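Local atomic coordinates of 2-C-methyl-D-erythritol 4-phosphate cytidylyltransferase (Thermus thermophilus HB8, PDB entry 2PX7), a protein that probably catalyses the formation of 4-diphosphocytidyl-2-C-methyl-D-erythritol from CTP and 2-C-methyl-D-erythritol 4-phosphate, a step of isoprenoid precursor synthesis. Residues M24-L29 with L106-V111; E56-A61 with H112-P117; V124-E129 with A207-E212; T169-F174 with D194-V199. One frame throughout, in Å; residues are numbered along the deposited sequence.

Interaction 1: residues M24-L29 with L106-V111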
loop_
_atom_site.group_PDB
_atom_site.type_symbol
_atom_site.label_atom_id
_atom_site.label_comp_id
_atom_site.label_asym_id
_atom_site.label_seq_id
_atom_site.Cartn_x
_atom_site.Cartn_y
_atom_site.Cartn_z
ATOM N N MET A 24 -29.318 -12.402 6.276
ATOM C CA MET A 24 -28.324 -13.422 5.787
ATOM C C MET A 24 -26.906 -13.249 6.367
ATOM O O MET A 24 -26.150 -14.223 6.439
ATOM C CB MET A 24 -28.257 -13.453 4.258
ATOM C CG MET A 24 -27.618 -14.731 3.707
ATOM S SD MET A 24 -26.435 -14.480 2.358
ATOM C CE MET A 24 -25.020 -13.806 3.243
ATOM N N GLU A 25 -26.534 -12.019 6.732
ATOM C CA GLU A 25 -25.402 -11.790 7.645
ATOM C C GLU A 25 -25.866 -11.228 9.003
ATOM O O GLU A 25 -26.555 -11.955 9.721
ATOM C CB GLU A 25 -24.290 -10.960 6.995
ATOM C CG GLU A 25 -23.341 -11.758 6.104
ATOM C CD GLU A 25 -22.187 -10.919 5.575
ATOM O OE1 GLU A 25 -22.372 -9.715 5.308
ATOM O OE2 GLU A 25 -21.089 -11.461 5.405
ATOM N N VAL A 26 -25.472 -9.985 9.364
ATOM C CA VAL A 26 -25.706 -9.331 10.735
ATOM C C VAL A 26 -25.514 -7.738 10.885
ATOM O O VAL A 26 -26.112 -7.013 10.115
ATOM C CB VAL A 26 -25.176 -10.192 11.949
ATOM C CG1 VAL A 26 -26.264 -11.121 12.458
ATOM C CG2 VAL A 26 -23.968 -11.031 11.595
ATOM N N SER A 27 -24.742 -7.176 11.827
ATOM C CA SER A 27 -24.765 -5.667 12.034
ATOM C C SER A 27 -23.583 -4.722 11.548
ATOM O O SER A 27 -22.509 -4.704 12.130
ATOM C CB SER A 27 -25.098 -5.379 13.499
ATOM O OG SER A 27 -25.788 -4.160 13.677
ATOM N N VAL A 28 -23.803 -3.902 10.518
ATOM C CA VAL A 28 -22.707 -3.153 9.866
ATOM C C VAL A 28 -22.707 -1.652 10.206
ATOM O O VAL A 28 -23.709 -0.964 9.992
ATOM C CB VAL A 28 -22.730 -3.338 8.307
ATOM C CG1 VAL A 28 -21.676 -2.496 7.650
ATOM C CG2 VAL A 28 -22.561 -4.812 7.911
ATOM N N LEU A 29 -21.584 -1.145 10.725
ATOM C CA LEU A 29 -21.483 0.279 11.085
ATOM C C LEU A 29 -20.553 1.004 10.141
ATOM O O LEU A 29 -19.398 0.611 9.998
ATOM C CB LEU A 29 -21.021 0.473 12.543
ATOM C CG LEU A 29 -21.593 -0.489 13.595
ATOM C CD1 LEU A 29 -21.056 -0.147 15.000
ATOM C CD2 LEU A 29 -23.120 -0.441 13.578
ATOM N N LEU A 106 -27.821 -6.223 16.595
ATOM C CA LEU A 106 -27.318 -7.594 16.506
ATOM C C LEU A 106 -26.010 -7.778 17.312
ATOM O O LEU A 106 -25.261 -6.818 17.494
ATOM C CB LEU A 106 -27.170 -7.981 15.027
ATOM C CG LEU A 106 -28.512 -7.871 14.271
ATOM C CD1 LEU A 106 -28.313 -7.621 12.796
ATOM C CD2 LEU A 106 -29.398 -9.111 14.498
ATOM N N PRO A 107 -25.760 -8.997 17.834
ATOM C CA PRO A 107 -24.618 -9.246 18.726
ATOM C C PRO A 107 -23.240 -9.303 18.065
ATOM O O PRO A 107 -22.228 -9.525 18.755
ATOM C CB PRO A 107 -24.954 -10.603 19.350
ATOM C CG PRO A 107 -25.761 -11.299 18.313
ATOM C CD PRO A 107 -26.585 -10.212 17.654
ATOM N N LEU A 108 -23.210 -9.103 16.745
ATOM C CA LEU A 108 -21.961 -9.053 15.993
ATOM C C LEU A 108 -21.936 -7.797 15.131
ATOM O O LEU A 108 -22.948 -7.441 14.531
ATOM C CB LEU A 108 -21.815 -10.317 15.137
ATOM C CG LEU A 108 -20.374 -10.717 14.838
ATOM C CD1 LEU A 108 -19.769 -11.496 15.974
ATOM C CD2 LEU A 108 -20.326 -11.536 13.566
ATOM N N VAL A 109 -20.795 -7.104 15.096
ATOM C CA VAL A 109 -20.679 -5.881 14.296
ATOM C C VAL A 109 -19.507 -5.921 13.338
ATOM O O VAL A 109 -18.465 -6.452 13.664
ATOM C CB VAL A 109 -20.542 -4.565 15.140
ATOM C CG1 VAL A 109 -21.855 -4.126 15.645
ATOM C CG2 VAL A 109 -19.502 -4.705 16.296
ATOM N N LEU A 110 -19.691 -5.311 12.170
ATOM C CA LEU A 110 -18.583 -4.987 11.276
ATOM C C LEU A 110 -18.507 -3.477 11.161
ATOM O O LEU A 110 -19.526 -2.807 10.968
ATOM C CB LEU A 110 -18.775 -5.621 9.901
ATOM C CG LEU A 110 -18.729 -7.157 9.818
ATOM C CD1 LEU A 110 -19.224 -7.627 8.458
ATOM C CD2 LEU A 110 -17.310 -7.723 10.091
ATOM N N VAL A 111 -17.310 -2.934 11.333
ATOM C CA VAL A 111 -17.113 -1.500 11.224
ATOM C C VAL A 111 -16.216 -1.230 10.009
ATOM O O VAL A 111 -15.118 -1.788 9.908
ATOM C CB VAL A 111 -16.442 -0.916 12.486
ATOM C CG1 VAL A 111 -16.510 0.621 12.460
ATOM C CG2 VAL A 111 -17.091 -1.488 13.756
#
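Leu29 and Val109 meet through similar first torsions. Leu29 CG and Val109 CG1 each stand opposite the carbonyl carbon and beside the backbone N (chi1 -40° and -79°). This brings Leu29 CD1 to 4.1 Å from Val109 CG1, with the two side chains crossing at a slant. Ser27 and Val111 share this face of the sheet, and helices 93-103 and 175-188 pack on it. Val28 and Leu110 point to the other face, where Val28 CG2 lies 4.4 Å from Leu110 CB.

The two strands run parallel. Ser27 pairs with Val109, Val28 with Leu110 and Leu29 with Val111. Leu110 bonds to both sides of Val28: its N donates to Ser27 O at 2.9 Å, and its O accepts from Leu29 N at 2.7 Å. The second bond is nearly straight, with 174° at the hydrogen. The bond from Ser27 N to Leu108 O is weak at 3.3 Å. Around the start of the strands, Leu106 CD1 rests on the backbone of Val26, 3.4 Å from its C atom, and Val26 CG2 meets Leu108 CD2 at 4.2 Å. Ser27 OG turns to another partner, Glu67 of the neighbouring strand.

The contact is therefore held by backbone polar bonds inside an apolar setting. The two strong Leu110 bonds, to Ser27 O and Leu29 N, contrast with the weak one from Ser27 N. Packing of Val26 on Leu106 and Leu108 supplements that weaker end.

Interaction 2: residues E56-A61 with H112-P117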
loop_
_atom_site.group_PDB
_atom_site.type_symbol
_atom_site.label_atom_id
_atom_site.label_comp_id
_atom_site.label_asym_id
_atom_site.label_seq_id
_atom_site.Cartn_x
_atom_site.Cartn_y
_atom_site.Cartn_z
ATOM N N GLU A 56 -22.525 4.307 -1.895
ATOM C CA GLU A 56 -23.173 3.295 -2.728
ATOM C C GLU A 56 -22.286 2.074 -2.896
ATOM O O GLU A 56 -22.765 0.945 -2.817
ATOM C CB GLU A 56 -23.590 3.891 -4.080
ATOM C CG GLU A 56 -24.762 4.887 -3.964
ATOM C CD GLU A 56 -25.059 5.662 -5.243
ATOM O OE1 GLU A 56 -24.219 5.683 -6.174
ATOM O OE2 GLU A 56 -26.155 6.273 -5.308
ATOM N N TRP A 57 -20.986 2.302 -3.086
ATOM C CA TRP A 57 -20.019 1.196 -3.101
ATOM C C TRP A 57 -20.043 0.366 -1.816
ATOM O O TRP A 57 -20.154 -0.848 -1.899
ATOM C CB TRP A 57 -18.589 1.680 -3.398
ATOM C CG TRP A 57 -18.336 2.071 -4.826
ATOM C CD1 TRP A 57 -18.128 3.340 -5.303
ATOM C CD2 TRP A 57 -18.234 1.196 -5.965
ATOM N NE1 TRP A 57 -17.920 3.310 -6.657
ATOM C CE2 TRP A 57 -17.972 2.011 -7.092
ATOM C CE3 TRP A 57 -18.335 -0.191 -6.140
ATOM C CZ2 TRP A 57 -17.814 1.484 -8.389
ATOM C CZ3 TRP A 57 -18.193 -0.720 -7.438
ATOM C CH2 TRP A 57 -17.923 0.123 -8.542
ATOM N N THR A 58 -19.961 0.986 -0.629
ATOM C CA THR A 58 -19.956 0.147 0.594
ATOM C C THR A 58 -21.294 -0.534 0.823
ATOM O O THR A 58 -21.322 -1.668 1.259
ATOM C CB THR A 58 -19.416 0.808 1.938
ATOM O OG1 THR A 58 -20.489 1.392 2.691
ATOM C CG2 THR A 58 -18.323 1.787 1.711
ATOM N N LEU A 59 -22.396 0.145 0.512
ATOM C CA LEU A 59 -23.724 -0.463 0.670
ATOM C C LEU A 59 -23.928 -1.709 -0.187
ATOM O O LEU A 59 -24.597 -2.652 0.242
ATOM C CB LEU A 59 -24.851 0.556 0.449
ATOM C CG LEU A 59 -24.948 1.660 1.518
ATOM C CD1 LEU A 59 -26.173 2.523 1.313
ATOM C CD2 LEU A 59 -24.937 1.084 2.933
ATOM N N ALA A 60 -23.339 -1.711 -1.387
ATOM C CA ALA A 60 -23.300 -2.901 -2.240
ATOM C C ALA A 60 -22.451 -4.026 -1.641
ATOM O O ALA A 60 -22.854 -5.186 -1.665
ATOM C CB ALA A 60 -22.808 -2.531 -3.655
ATOM N N ALA A 61 -21.282 -3.682 -1.090
ATOM C CA ALA A 61 -20.395 -4.668 -0.449
ATOM C C ALA A 61 -21.023 -5.376 0.759
ATOM O O ALA A 61 -20.695 -6.539 1.054
ATOM C CB ALA A 61 -19.073 -4.024 -0.055
ATOM N N HIS A 112 -16.685 -0.380 9.103
ATOM C CA HIS A 112 -16.007 -0.205 7.833
ATOM C C HIS A 112 -15.818 1.253 7.429
ATOM O O HIS A 112 -16.719 2.061 7.583
ATOM C CB HIS A 112 -16.729 -0.985 6.723
ATOM C CG HIS A 112 -16.014 -0.947 5.410
ATOM N ND1 HIS A 112 -14.789 -1.547 5.213
ATOM C CD2 HIS A 112 -16.338 -0.355 4.235
ATOM C CE1 HIS A 112 -14.396 -1.340 3.968
ATOM N NE2 HIS A 112 -15.317 -0.616 3.354
ATOM N N ASP A 113 -14.615 1.567 6.940
ATOM C CA ASP A 113 -14.283 2.867 6.382
ATOM C C ASP A 113 -14.917 3.004 5.027
ATOM O O ASP A 113 -14.643 2.188 4.163
ATOM C CB ASP A 113 -12.785 2.974 6.129
ATOM C CG ASP A 113 -11.988 3.053 7.374
ATOM O OD1 ASP A 113 -12.576 3.210 8.480
ATOM O OD2 ASP A 113 -10.738 2.947 7.247
ATOM N N VAL A 114 -15.719 4.050 4.829
ATOM C CA VAL A 114 -16.388 4.304 3.547
ATOM C C VAL A 114 -15.389 4.659 2.419
ATOM O O VAL A 114 -15.719 4.557 1.237
ATOM C CB VAL A 114 -17.517 5.404 3.705
ATOM C CG1 VAL A 114 -16.926 6.812 3.706
ATOM C CG2 VAL A 114 -18.581 5.265 2.623
ATOM N N ALA A 115 -14.175 5.074 2.792
ATOM C CA ALA A 115 -13.109 5.334 1.817
ATOM C C ALA A 115 -12.439 4.065 1.270
ATOM O O ALA A 115 -11.521 4.172 0.462
ATOM C CB ALA A 115 -12.045 6.295 2.396
ATOM N N ARG A 116 -12.901 2.884 1.701
ATOM C CA ARG A 116 -12.461 1.588 1.143
ATOM C C ARG A 116 -13.613 0.930 0.360
ATOM O O ARG A 116 -14.254 0.030 0.863
ATOM C CB ARG A 116 -11.935 0.646 2.258
ATOM C CG ARG A 116 -10.756 1.211 3.082
ATOM C CD ARG A 116 -10.378 0.366 4.365
ATOM N NE ARG A 116 -8.953 0.528 4.655
ATOM C CZ ARG A 116 -8.448 1.257 5.637
ATOM N NH1 ARG A 116 -9.258 1.879 6.497
ATOM N NH2 ARG A 116 -7.128 1.375 5.773
ATOM N N PRO A 117 -13.899 1.403 -0.872
ATOM C CA PRO A 117 -15.060 0.883 -1.626
ATOM C C PRO A 117 -14.945 -0.538 -2.186
ATOM O O PRO A 117 -15.968 -1.216 -2.340
ATOM C CB PRO A 117 -15.214 1.891 -2.762
ATOM C CG PRO A 117 -13.823 2.436 -2.975
ATOM C CD PRO A 117 -13.191 2.471 -1.617
HETATM O O HOH W 1 -18.625 -2.428 -3.396
#
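The His112 ring is met at its edge by Thr58. Thr58 CG2 lies in the ring plane, 3.9 Å from His112 CD2. Nearby on the rim, His112 NE2 donates to Arg116 O at 2.8 Å, with the oxygen only 6° out of the ring plane. This bond helps fix the ring's rotation. The ring also meets that of Phe62, with the planes at about 60°.

The Trp57 ring is approached obliquely by Pro117, and Trp57 CB packs on Pro117 CB at 3.4 Å. A water lies at the indole edge. It donates to Trp57 O at 2.7 Å and to Pro117 O at 3.1 Å, tying helix to loop. Arg52 makes a cation-pi contact with the indole, Phe118 meets it edge-to-face, and NE1 bonds to Val49 O.

Between these two groups, Thr58 CG2 touches Val114 CG2 at 3.6 Å, the side chains crossing at about a right angle.

Residues Asp113 to Arg116 form a type I beta turn, closed by Arg116 N to Asp113 O at 3.1 Å. This His-Asp-X-Ala-Arg-Pro loop after strand 108-111 is characteristic of the IspD family. The Asp113 side chain lies about 4 Å from that of Lys217, which is predicted to position the substrate.

Interaction 3: residues V124-E129 with A207-E212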
loop_
_atom_site.group_PDB
_atom_site.type_symbol
_atom_site.label_atom_id
_atom_site.label_comp_id
_atom_site.label_asym_id
_atom_site.label_seq_id
_atom_site.Cartn_x
_atom_site.Cartn_y
_atom_site.Cartn_z
ATOM N N VAL A 124 -15.121 -9.706 3.515
ATOM C CA VAL A 124 -16.199 -9.604 4.494
ATOM C C VAL A 124 -16.418 -10.928 5.235
ATOM O O VAL A 124 -16.368 -10.950 6.468
ATOM C CB VAL A 124 -17.532 -9.098 3.865
ATOM C CG1 VAL A 124 -18.603 -8.877 4.952
ATOM C CG2 VAL A 124 -17.312 -7.795 3.102
ATOM N N ALA A 125 -16.620 -12.025 4.494
ATOM C CA ALA A 125 -16.897 -13.332 5.106
ATOM C C ALA A 125 -15.755 -13.770 5.989
ATOM O O ALA A 125 -15.981 -14.331 7.059
ATOM C CB ALA A 125 -17.180 -14.423 4.022
ATOM N N ARG A 126 -14.527 -13.523 5.532
ATOM C CA ARG A 126 -13.326 -13.868 6.283
ATOM C C ARG A 126 -13.245 -13.073 7.607
ATOM O O ARG A 126 -12.928 -13.626 8.651
ATOM C CB ARG A 126 -12.088 -13.641 5.400
ATOM C CG ARG A 126 -10.712 -14.000 6.006
ATOM C CD ARG A 126 -9.563 -13.535 5.060
ATOM N NE ARG A 126 -9.880 -13.916 3.694
ATOM C CZ ARG A 126 -9.656 -13.196 2.594
ATOM N NH1 ARG A 126 -9.067 -12.009 2.625
ATOM N NH2 ARG A 126 -10.039 -13.693 1.428
ATOM N N VAL A 127 -13.555 -11.780 7.559
ATOM C CA VAL A 127 -13.543 -10.957 8.768
ATOM C C VAL A 127 -14.649 -11.431 9.707
ATOM O O VAL A 127 -14.392 -11.708 10.882
ATOM C CB VAL A 127 -13.682 -9.444 8.453
ATOM C CG1 VAL A 127 -13.845 -8.639 9.769
ATOM C CG2 VAL A 127 -12.477 -8.964 7.664
ATOM N N LEU A 128 -15.861 -11.554 9.172
ATOM C CA LEU A 128 -17.013 -12.014 9.947
ATOM C C LEU A 128 -16.798 -13.387 10.595
ATOM O O LEU A 128 -17.030 -13.560 11.797
ATOM C CB LEU A 128 -18.276 -12.022 9.075
ATOM C CG LEU A 128 -19.605 -12.340 9.771
ATOM C CD1 LEU A 128 -20.107 -11.147 10.527
ATOM C CD2 LEU A 128 -20.658 -12.775 8.767
ATOM N N GLU A 129 -16.375 -14.358 9.785
ATOM C CA GLU A 129 -16.076 -15.713 10.250
ATOM C C GLU A 129 -15.140 -15.714 11.456
ATOM O O GLU A 129 -15.425 -16.375 12.457
ATOM C CB GLU A 129 -15.460 -16.545 9.111
ATOM C CG GLU A 129 -15.512 -18.064 9.323
ATOM C CD GLU A 129 -14.370 -18.597 10.162
ATOM O OE1 GLU A 129 -13.232 -18.067 10.060
ATOM O OE2 GLU A 129 -14.609 -19.564 10.924
ATOM N N ALA A 207 -7.577 -10.815 16.941
ATOM C CA ALA A 207 -7.064 -11.697 15.907
ATOM C C ALA A 207 -6.900 -10.971 14.579
ATOM O O ALA A 207 -7.584 -9.985 14.299
ATOM C CB ALA A 207 -7.974 -12.919 15.742
ATOM N N LEU A 208 -5.975 -11.474 13.772
ATOM C CA LEU A 208 -5.659 -10.911 12.479
ATOM C C LEU A 208 -6.045 -11.884 11.374
ATOM O O LEU A 208 -5.859 -13.083 11.523
ATOM C CB LEU A 208 -4.163 -10.587 12.393
ATOM C CG LEU A 208 -3.535 -9.680 13.464
ATOM C CD1 LEU A 208 -2.061 -9.426 13.153
ATOM C CD2 LEU A 208 -4.299 -8.351 13.589
ATOM N N VAL A 209 -6.590 -11.360 10.277
ATOM C CA VAL A 209 -6.849 -12.159 9.069
ATOM C C VAL A 209 -6.227 -11.462 7.866
ATOM O O VAL A 209 -5.875 -10.293 7.950
ATOM C CB VAL A 209 -8.362 -12.432 8.794
ATOM C CG1 VAL A 209 -9.016 -13.163 9.974
ATOM C CG2 VAL A 209 -9.125 -11.161 8.411
ATOM N N GLU A 210 -6.094 -12.183 6.758
ATOM C CA GLU A 210 -5.523 -11.611 5.535
ATOM C C GLU A 210 -6.454 -10.558 4.943
ATOM O O GLU A 210 -7.620 -10.813 4.701
ATOM C CB GLU A 210 -5.171 -12.703 4.495
ATOM C CG GLU A 210 -6.074 -13.917 4.561
ATOM C CD GLU A 210 -5.946 -14.914 3.392
ATOM O OE1 GLU A 210 -5.242 -14.604 2.382
ATOM O OE2 GLU A 210 -6.572 -16.014 3.513
ATOM N N GLY A 211 -5.936 -9.356 4.749
ATOM C CA GLY A 211 -6.687 -8.330 4.058
ATOM C C GLY A 211 -6.613 -8.538 2.550
ATOM O O GLY A 211 -6.409 -9.658 2.075
ATOM N N GLU A 212 -6.772 -7.458 1.799
ATOM C CA GLU A 212 -6.783 -7.515 0.343
ATOM C C GLU A 212 -6.343 -6.201 -0.257
ATOM O O GLU A 212 -6.718 -5.129 0.233
ATOM C CB GLU A 212 -8.170 -7.907 -0.166
ATOM C CG GLU A 212 -8.325 -9.416 -0.230
ATOM C CD GLU A 212 -9.713 -9.870 -0.581
ATOM O OE1 GLU A 212 -10.521 -9.033 -1.023
ATOM O OE2 GLU A 212 -9.985 -11.084 -0.401
#
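Helix 121-134 packs against strand 207-210, an outer strand of the chain's mixed sheet, and Arg126 and Val127 make the contact. The helix and strand segments run nearly antiparallel, at 161°. Such helix-on-sheet packing belongs to the layered alpha/beta fold of this family.

Val127 CG2 touches Val209 CG2 at 4.1 Å, the side chains crossing at about a right angle. Beside them, Arg126 CG lies 4.0 Å from Val209 CB. The arginine leaves the helix extended and then bends at chi3 (-46°), which turns its guanidinium along the end of the strand. There Arg126 NH1 donates to Glu210 O at 2.8 Å, with the oxygen in the guanidinium plane but NH1 above the carbonyl plane.

Arg126 NH1 and NH2 also converge end-on on one atom, Glu212 OE2, at 3.3 Å and 3.2 Å. Both reach it from the same face of the carboxylate, whose plane is turned 63° from the guanidinium. The Glu210 carboxylate lies over one guanidinium face, offset toward its rim, and its OE2 is 3.9 Å from Arg126 NE, a long pairing of charges with no N-H aimed at it. Glu212 OE1 is bonded to Ser120 OG, which helps position the carboxylate.

An alanine at Arg126 would probably leave Glu212 OE2 without its paired donors, Glu210 O without this N-H, and the two acidic groups without the cation they share.

The firm pairing is with Glu212 and Glu210 O; the Glu210 carboxylate adds a weaker charge attraction. The arginine probably offsets part of the negative charge gathered at the strand end.

Interaction 4: residues T169-F174 with D194-V199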
loop_
_atom_site.group_PDB
_atom_site.type_symbol
_atom_site.label_atom_id
_atom_site.label_comp_id
_atom_site.label_asym_id
_atom_site.label_seq_id
_atom_site.Cartn_x
_atom_site.Cartn_y
_atom_site.Cartn_z
ATOM N N THR A 169 -9.980 -2.440 6.938
ATOM C CA THR A 169 -11.316 -2.691 7.464
ATOM C C THR A 169 -12.037 -3.535 6.390
ATOM O O THR A 169 -11.552 -3.625 5.275
ATOM C CB THR A 169 -12.120 -1.360 7.779
ATOM O OG1 THR A 169 -12.532 -0.729 6.555
ATOM C CG2 THR A 169 -11.291 -0.372 8.618
ATOM N N PRO A 170 -13.189 -4.157 6.710
ATOM C CA PRO A 170 -13.966 -4.074 7.959
ATOM C C PRO A 170 -13.274 -4.745 9.143
ATOM O O PRO A 170 -12.559 -5.747 8.970
ATOM C CB PRO A 170 -15.272 -4.806 7.615
ATOM C CG PRO A 170 -14.901 -5.768 6.520
ATOM C CD PRO A 170 -13.820 -5.057 5.721
ATOM N N GLN A 171 -13.484 -4.183 10.340
ATOM C CA GLN A 171 -13.078 -4.834 11.587
ATOM C C GLN A 171 -14.309 -5.410 12.291
ATOM O O GLN A 171 -15.342 -4.736 12.392
ATOM C CB GLN A 171 -12.315 -3.846 12.480
ATOM C CG GLN A 171 -11.194 -3.091 11.726
ATOM C CD GLN A 171 -10.229 -2.378 12.618
ATOM O OE1 GLN A 171 -10.477 -2.169 13.823
ATOM N NE2 GLN A 171 -9.073 -2.030 12.049
ATOM N N GLY A 172 -14.205 -6.651 12.771
ATOM C CA GLY A 172 -15.356 -7.397 13.278
ATOM C C GLY A 172 -15.245 -7.637 14.769
ATOM O O GLY A 172 -14.179 -7.925 15.269
ATOM N N PHE A 173 -16.354 -7.505 15.488
ATOM C CA PHE A 173 -16.327 -7.639 16.948
ATOM C C PHE A 173 -17.645 -8.206 17.429
ATOM O O PHE A 173 -18.673 -8.007 16.766
ATOM C CB PHE A 173 -16.103 -6.263 17.619
ATOM C CG PHE A 173 -14.855 -5.547 17.152
ATOM C CD1 PHE A 173 -13.616 -5.849 17.704
ATOM C CD2 PHE A 173 -14.928 -4.571 16.177
ATOM C CE1 PHE A 173 -12.441 -5.202 17.260
ATOM C CE2 PHE A 173 -13.779 -3.914 15.722
ATOM C CZ PHE A 173 -12.525 -4.246 16.263
ATOM N N PHE A 174 -17.625 -8.894 18.573
ATOM C CA PHE A 174 -18.859 -9.019 19.364
ATOM C C PHE A 174 -19.303 -7.590 19.708
ATOM O O PHE A 174 -18.507 -6.781 20.187
ATOM C CB PHE A 174 -18.638 -9.821 20.658
ATOM C CG PHE A 174 -18.178 -11.254 20.437
ATOM C CD1 PHE A 174 -18.553 -11.969 19.287
ATOM C CD2 PHE A 174 -17.406 -11.904 21.398
ATOM C CE1 PHE A 174 -18.144 -13.292 19.105
ATOM C CE2 PHE A 174 -16.972 -13.230 21.211
ATOM C CZ PHE A 174 -17.354 -13.918 20.073
ATOM N N ASP A 194 -8.439 3.326 15.206
ATOM C CA ASP A 194 -9.401 2.279 14.887
ATOM C C ASP A 194 -10.016 1.672 16.134
ATOM O O ASP A 194 -9.629 2.007 17.259
ATOM C CB ASP A 194 -8.817 1.218 13.916
ATOM C CG ASP A 194 -7.743 0.342 14.543
ATOM O OD1 ASP A 194 -7.527 0.442 15.757
ATOM O OD2 ASP A 194 -7.096 -0.464 13.811
ATOM N N ASP A 195 -10.993 0.799 15.917
ATOM C CA ASP A 195 -11.690 0.137 17.000
ATOM C C ASP A 195 -10.851 -0.966 17.621
ATOM O O ASP A 195 -10.944 -1.202 18.810
ATOM C CB ASP A 195 -13.033 -0.417 16.503
ATOM C CG ASP A 195 -14.052 0.688 16.258
ATOM O OD1 ASP A 195 -14.501 1.345 17.242
ATOM O OD2 ASP A 195 -14.378 0.913 15.074
ATOM N N ALA A 196 -10.015 -1.642 16.821
ATOM C CA ALA A 196 -9.138 -2.687 17.378
ATOM C C ALA A 196 -8.284 -2.159 18.524
ATOM O O ALA A 196 -8.067 -2.849 19.503
ATOM C CB ALA A 196 -8.247 -3.262 16.293
ATOM N N GLN A 197 -7.785 -0.933 18.404
ATOM C CA GLN A 197 -6.964 -0.361 19.486
ATOM C C GLN A 197 -7.707 -0.129 20.785
ATOM O O GLN A 197 -7.109 -0.211 21.857
ATOM C CB GLN A 197 -6.306 0.927 19.025
ATOM C CG GLN A 197 -5.157 0.678 18.051
ATOM C CD GLN A 197 -4.814 1.930 17.307
ATOM O OE1 GLN A 197 -4.005 2.744 17.772
ATOM N NE2 GLN A 197 -5.481 2.139 16.177
ATOM N N LEU A 198 -9.007 0.169 20.698
ATOM C CA LEU A 198 -9.851 0.349 21.901
ATOM C C LEU A 198 -10.086 -0.989 22.597
ATOM O O LEU A 198 -10.112 -1.069 23.817
ATOM C CB LEU A 198 -11.204 0.949 21.511
ATOM C CG LEU A 198 -11.223 2.293 20.766
ATOM C CD1 LEU A 198 -12.652 2.788 20.665
ATOM C CD2 LEU A 198 -10.315 3.343 21.418
ATOM N N VAL A 199 -10.275 -2.038 21.801
ATOM C CA VAL A 199 -10.502 -3.375 22.326
ATOM C C VAL A 199 -9.216 -3.912 23.006
ATOM O O VAL A 199 -9.270 -4.516 24.076
ATOM C CB VAL A 199 -11.028 -4.343 21.192
ATOM C CG1 VAL A 199 -11.069 -5.805 21.673
ATOM C CG2 VAL A 199 -12.419 -3.912 20.716
#
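Hydrogen bonds hold Gln171 of the strand to the start of helix 195-201. Both ends of its amide are used. Gln171 OE1 accepts from Ala196 N at 3.1 Å, with the donor in the carbonyl plane. Gln171 NE2 donates to Asp194 OD2 at 3.1 Å, and this bond is almost straight, 172° at the hydrogen. NE2 lies above the carboxylate plane, while OD2 lies in the amide plane. NE2 also bonds to Gln168 O, so the amide is fixed in rotation.

Asp194 is the N-cap of the helix. Its CG sits between the backbone N and the carbonyl carbon (chi1 70°), which folds the carboxylate back over the first turn. Asp194 OD1 accepts from Gln197 N at 3.0 Å and from Gln197 NE2 at 2.7 Å, from opposite faces of the carboxylate. OD2 also bonds to Tyr155 OH of the second subunit. An alanine in place of Asp194 would probably leave Gln197 N without its cap and Gln171 NE2 and the neighbouring subunit's tyrosine each short of an acceptor.

Apolar contacts come from Phe173. Phe173 CE1 meets Val199 CG2 at 3.7 Å, and Phe173 CE2 meets Asp195 CB at 3.7 Å, both obliquely.

The buried carboxylate of Asp194 is thus gripped by several donors. These, together with the helix N-terminus, would probably stabilise its negative charge.

Interactions 1 and 4 share the central sheet. Strand 108-111 pairs with strand 165-174 through Val109 N to Phe173 O (2.8 Å) and Val111 N to Gln171 O (2.9 Å). Interaction 1 runs into interaction 2 where Leu29 O lies 3.0 Å from His112 N. Interaction 3 covers the sheet with a helix, and its Val127 CG1 lies 3.3 Å from Pro170 O of interaction 4. Asp113 N of interaction 2 reaches Thr169 OG1 of interaction 4 at 3.1 Å. Interaction 2 is nearest the predicted active site: the Val114 side chain is about 5 Å from that of Lys44. Interactions 3 and 4 both touch the second subunit.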